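Local coordinates for putative PAS/PAC sensor protein (Nakamurella multipartita DSM 44233, PDB 6HMJ) that senses blue light through a flavin mononucleotide chromophore in its light-oxygen-voltage domain and mediates RNA binding and translational regulation, probably through its ANTAR domain, at residues A[150-153]-A[154-158]; A[277-280]-A[281-284]. All coordinates share one frame; numbering follows the deposited sequence.

Interaction 1 (A[150-153]-A[154-158]); sequences FDVD and ADQAF
D153 and Q156 grip each other where the chain enters helix 154-167, each side chain bonding to the other's backbone N-H. Q156 is the one to follow outward. Its CB lies 3.2 Å from D153 OD1, and its CG leaves beside the backbone N, anti to the carbonyl carbon (chi1 -63°), which turns the chain back toward the residues before the helix. CG then passes D153 OD1, and CD lies near both carboxylate oxygens, with the amide and carboxylate planes turned 39° apart. At the tip, OE1 accepts from D153 N at 3.1 Å, the donor lying in the carbonyl plane on a lone pair, while V152 CB packs beside the same oxygen. The return bond runs from Q156 N to D153 OD1, 2.7 Å and nearly straight at 168°. Together the two bonds make a capping box, with D153 as N-cap: aspartate is short enough to fold back onto the first turn, and glutamine long enough to answer it. The negative carboxylate is probably also favoured by the partial positive charge at the helix N-terminus. A157 N reaches D153 O at 2.8 Å, the first regular helical bond. Just upstream, D151, with positive phi, closes helix 114-149 in a Schellman motif and makes a salt bridge to R195 of the second subunit. Between the two helix ends, V152 sets CG2 4.0 Å from A157 CB, a small residue that lets the loop lie close, and V152 also packs on L360 of helix 351-372.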
loop_
_atom_site.group_PDB
_atom_site.type_symbol
_atom_site.label_atom_id
_atom_site.label_comp_id
_atom_site.label_asym_id
_atom_site.label_seq_id
_atom_site.Cartn_x
_atom_site.Cartn_y
_atom_site.Cartn_z
ATOM N N PHE A 150 6.253 -8.434 -5.934
ATOM C CA PHE A 150 7.468 -9.082 -6.407
ATOM C C PHE A 150 7.906 -10.241 -5.520
ATOM O O PHE A 150 8.973 -10.816 -5.760
ATOM C CB PHE A 150 8.616 -8.068 -6.503
ATOM C CG PHE A 150 8.353 -6.928 -7.448
ATOM C CD1 PHE A 150 8.426 -7.117 -8.817
ATOM C CD2 PHE A 150 8.059 -5.662 -6.968
ATOM C CE1 PHE A 150 8.195 -6.072 -9.687
ATOM C CE2 PHE A 150 7.829 -4.611 -7.840
ATOM C CZ PHE A 150 7.897 -4.817 -9.196
ATOM N N ASP A 151 7.118 -10.592 -4.508
ATOM C CA ASP A 151 7.444 -11.679 -3.586
ATOM C C ASP A 151 8.865 -11.530 -3.040
ATOM O O ASP A 151 9.742 -12.369 -3.258
ATOM C CB ASP A 151 7.255 -13.038 -4.262
ATOM C CG ASP A 151 7.413 -14.201 -3.295
ATOM O OD1 ASP A 151 6.733 -14.201 -2.249
ATOM O OD2 ASP A 151 8.214 -15.117 -3.585
ATOM N N VAL A 152 9.077 -10.434 -2.309
ATOM C CA VAL A 152 10.330 -10.172 -1.614
ATOM C C VAL A 152 9.995 -9.811 -0.174
ATOM O O VAL A 152 8.866 -9.432 0.147
ATOM C CB VAL A 152 11.153 -9.047 -2.279
ATOM C CG1 VAL A 152 11.512 -9.427 -3.706
ATOM C CG2 VAL A 152 10.386 -7.730 -2.253
ATOM N N ASP A 153 10.996 -9.922 0.698
ATOM C CA ASP A 153 10.784 -9.637 2.110
ATOM C C ASP A 153 10.722 -8.128 2.343
ATOM O O ASP A 153 10.862 -7.318 1.420
ATOM C CB ASP A 153 11.869 -10.306 2.955
ATOM C CG ASP A 153 13.248 -9.713 2.735
ATOM O OD1 ASP A 153 13.356 -8.522 2.381
ATOM O OD2 ASP A 153 14.236 -10.453 2.927
ATOM N N ALA A 154 10.519 -7.737 3.603
ATOM C CA ALA A 154 10.269 -6.332 3.909
ATOM C C ALA A 154 11.516 -5.481 3.714
ATOM O O ALA A 154 11.429 -4.357 3.206
ATOM C CB ALA A 154 9.749 -6.195 5.338
ATOM N N ASP A 155 12.683 -5.984 4.121
ATOM C CA ASP A 155 13.917 -5.232 3.919
ATOM C C ASP A 155 14.188 -5.015 2.436
ATOM O O ASP A 155 14.502 -3.899 2.006
ATOM C CB ASP A 155 15.088 -5.953 4.585
ATOM C CG ASP A 155 15.017 -5.902 6.098
ATOM O OD1 ASP A 155 14.837 -4.793 6.653
ATOM O OD2 ASP A 155 15.128 -6.970 6.735
ATOM N N GLN A 156 14.067 -6.076 1.632
ATOM C CA GLN A 156 14.241 -5.942 0.189
ATOM C C GLN A 156 13.223 -4.968 -0.393
ATOM O O GLN A 156 13.570 -4.093 -1.196
ATOM C CB GLN A 156 14.119 -7.312 -0.480
ATOM C CG GLN A 156 15.194 -8.298 -0.063
ATOM C CD GLN A 156 14.955 -9.692 -0.607
ATOM O OE1 GLN A 156 13.822 -10.174 -0.646
ATOM N NE2 GLN A 156 16.028 -10.352 -1.028
ATOM N N ALA A 157 11.954 -5.114 -0.006
ATOM C CA ALA A 157 10.922 -4.203 -0.489
ATOM C C ALA A 157 11.257 -2.764 -0.121
ATOM O O ALA A 157 11.145 -1.854 -0.952
ATOM C CB ALA A 157 9.564 -4.599 0.087
ATOM N N PHE A 158 11.663 -2.541 1.129
ATOM C CA PHE A 158 12.032 -1.199 1.563
ATOM C C PHE A 158 13.276 -0.710 0.838
ATOM O O PHE A 158 13.368 0.470 0.478
ATOM C CB PHE A 158 12.247 -1.187 3.076
ATOM C CG PHE A 158 12.423 0.187 3.648
ATOM C CD1 PHE A 158 11.332 1.014 3.844
ATOM C CD2 PHE A 158 13.681 0.649 3.993
ATOM C CE1 PHE A 158 11.491 2.276 4.369
ATOM C CE2 PHE A 158 13.846 1.911 4.520
ATOM C CZ PHE A 158 12.750 2.726 4.709
#

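Interaction 2 (A[277-280]-A[281-284]); sequences AEVL and GRNC. With FMN (flavin mononucleotide), chain E.
The flavin pocket of the light-oxygen-voltage domain is entered here through a type II beta turn, V279 to R282, whose far end delivers N283 and C284 to the chromophore. R282 N closes the turn on V279 O at 3.1 Å, arriving from above the carbonyl plane. G281 fits its corner because, at phi 94°, a CB would clash with L280 O. R282 folds back over the turn: bent at chi3 (60°), its chain carries CD to 3.8 Å from E278 O, and the guanidinium presents an edge to that oxygen, too far for a bond. N283, with CG anti to the backbone N (chi1 -175°), points away from the turn, and its OD1 accepts from the ribityl hydroxyl O2' of FMN at 2.8 Å. R285 N also donates to OD1, and ND2 is bonded to D258 O, which fixes the amide's orientation. Were N283 an alanine, the O2' hydroxyl would probably lose this acceptor and R285 N its partner. C284 SG lies 3.6 Å from FMN C6 and is probably the sulfur that, as in other light-oxygen-voltage domains, forms the photoadduct with C4A. Between helices 266-272 and 294-305, V279 packs on L261 of strand 261-264, and G281 and R282 bond to the L261 backbone.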
loop_
_atom_site.group_PDB
_atom_site.type_symbol
_atom_site.label_atom_id
_atom_site.label_comp_id
_atom_site.label_asym_id
_atom_site.label_seq_id
_atom_site.Cartn_x
_atom_site.Cartn_y
_atom_site.Cartn_z
ATOM N N ALA A 277 -1.554 -19.689 -40.435
ATOM C CA ALA A 277 -1.568 -19.526 -41.884
ATOM C C ALA A 277 -0.677 -18.377 -42.343
ATOM O O ALA A 277 -0.071 -18.455 -43.418
ATOM C CB ALA A 277 -3.002 -19.303 -42.368
ATOM N N GLU A 278 -0.570 -17.317 -41.550
ATOM C CA GLU A 278 0.134 -16.111 -41.967
ATOM C C GLU A 278 1.579 -16.066 -41.489
ATOM O O GLU A 278 2.239 -15.035 -41.649
ATOM C CB GLU A 278 -0.632 -14.875 -41.486
ATOM C CG GLU A 278 -0.824 -14.796 -39.982
ATOM C CD GLU A 278 -1.624 -13.580 -39.566
ATOM O OE1 GLU A 278 -2.076 -12.837 -40.462
ATOM O OE2 GLU A 278 -1.804 -13.370 -38.347
ATOM N N VAL A 279 2.081 -17.148 -40.895
ATOM C CA VAL A 279 3.484 -17.229 -40.505
ATOM C C VAL A 279 4.172 -18.471 -41.044
ATOM O O VAL A 279 5.419 -18.539 -41.037
ATOM C CB VAL A 279 3.630 -17.174 -38.962
ATOM C CG1 VAL A 279 3.136 -15.847 -38.414
ATOM C CG2 VAL A 279 2.917 -18.358 -38.307
ATOM N N LEU A 280 3.434 -19.470 -41.518
ATOM C CA LEU A 280 4.043 -20.652 -42.108
ATOM C C LEU A 280 4.835 -20.265 -43.349
ATOM O O LEU A 280 4.346 -19.531 -44.213
ATOM C CB LEU A 280 2.961 -21.671 -42.459
ATOM C CG LEU A 280 2.350 -22.485 -41.312
ATOM C CD1 LEU A 280 1.481 -23.605 -41.871
ATOM C CD2 LEU A 280 3.407 -23.044 -40.380
ATOM N N GLY A 281 6.062 -20.775 -43.440
ATOM C CA GLY A 281 6.958 -20.429 -44.517
ATOM C C GLY A 281 7.901 -19.287 -44.208
ATOM O O GLY A 281 8.807 -19.022 -45.008
ATOM N N ARG A 282 7.718 -18.605 -43.078
ATOM C CA ARG A 282 8.561 -17.491 -42.671
ATOM C C ARG A 282 9.434 -17.878 -41.484
ATOM O O ARG A 282 9.062 -18.725 -40.668
ATOM C CB ARG A 282 7.722 -16.270 -42.290
ATOM C CG ARG A 282 6.740 -15.801 -43.347
ATOM C CD ARG A 282 5.846 -14.716 -42.770
ATOM N NE ARG A 282 6.628 -13.568 -42.318
ATOM C CZ ARG A 282 6.174 -12.620 -41.502
ATOM N NH1 ARG A 282 4.935 -12.674 -41.030
ATOM N NH2 ARG A 282 6.969 -11.619 -41.149
ATOM N N ASN A 283 10.595 -17.235 -41.388
ATOM C CA ASN A 283 11.446 -17.396 -40.219
ATOM C C ASN A 283 10.812 -16.711 -39.011
ATOM O O ASN A 283 10.135 -15.688 -39.135
ATOM C CB ASN A 283 12.833 -16.815 -40.495
ATOM C CG ASN A 283 13.803 -17.063 -39.363
ATOM O OD1 ASN A 283 13.779 -16.367 -38.346
ATOM N ND2 ASN A 283 14.672 -18.053 -39.534
ATOM N N CYS A 284 11.039 -17.287 -37.825
ATOM C CA CYS A 284 10.407 -16.780 -36.610
ATOM C C CYS A 284 10.922 -15.412 -36.179
ATOM O O CYS A 284 10.363 -14.831 -35.243
ATOM C CB CYS A 284 10.605 -17.773 -35.462
ATOM S SG CYS A 284 10.152 -19.468 -35.881
HETATM N N1 FMN E . 13.418 -15.941 -32.264
HETATM C C2 FMN E . 12.659 -15.092 -31.538
HETATM O O2 FMN E . 13.060 -13.922 -31.359
HETATM N N3 FMN E . 11.484 -15.455 -30.995
HETATM C C4 FMN E . 10.977 -16.684 -31.131
HETATM O O4 FMN E . 9.881 -16.986 -30.612
HETATM C C4A FMN E . 11.744 -17.675 -31.914
HETATM N N5 FMN E . 11.304 -18.934 -32.100
HETATM C C5A FMN E . 12.032 -19.816 -32.822
HETATM C C6 FMN E . 11.547 -21.110 -32.989
HETATM C C7 FMN E . 12.267 -22.038 -33.727
HETATM C C7M FMN E . 11.722 -23.431 -33.899
HETATM C C8 FMN E . 13.569 -21.648 -34.331
HETATM C C8M FMN E . 14.386 -22.625 -35.133
HETATM C C9 FMN E . 14.057 -20.362 -34.160
HETATM C C9A FMN E . 13.340 -19.420 -33.427
HETATM N N10 FMN E . 13.812 -18.095 -33.238
HETATM C C10 FMN E . 13.028 -17.213 -32.481
HETATM C "C1'" FMN E . 15.085 -17.597 -33.772
HETATM C "C2'" FMN E . 14.872 -16.891 -35.095
HETATM O "O2'" FMN E . 13.845 -17.531 -35.855
HETATM C "C3'" FMN E . 16.171 -16.910 -35.878
HETATM O "O3'" FMN E . 16.567 -18.274 -36.086
HETATM C "C4'" FMN E . 17.309 -16.190 -35.172
HETATM O "O4'" FMN E . 16.950 -14.833 -34.910
HETATM C "C5'" FMN E . 18.521 -16.302 -36.085
HETATM O "O5'" FMN E . 19.156 -15.047 -36.284
HETATM P P FMN E . 18.906 -14.251 -37.656
HETATM O O1P FMN E . 19.720 -13.000 -37.452
HETATM O O2P FMN E . 19.430 -15.191 -38.716
HETATM O O3P FMN E . 17.410 -14.068 -37.739
#

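Overall arrangement
Interactions 1 and 2 are both local, within one run of residues, but they share no element: their centres lie 43 Å apart, and one belongs to the ANTAR domain, the other to the flavin-binding PAS domain. Interaction 1, partly buried, sits between two helices close to the chain's centre and away from the flavin; its chemistry is reciprocal, side chain to backbone, and serves to start a helix. Interaction 2 is a surface contact on the outlying photosensory domain, joined by one backbone bond, with glycine setting its shape, and its polar side-chain bonding is directed into the pocket, to the ligand. Helix 351-372, the last of the chain, reaches interaction 1, where L363 touches Q156.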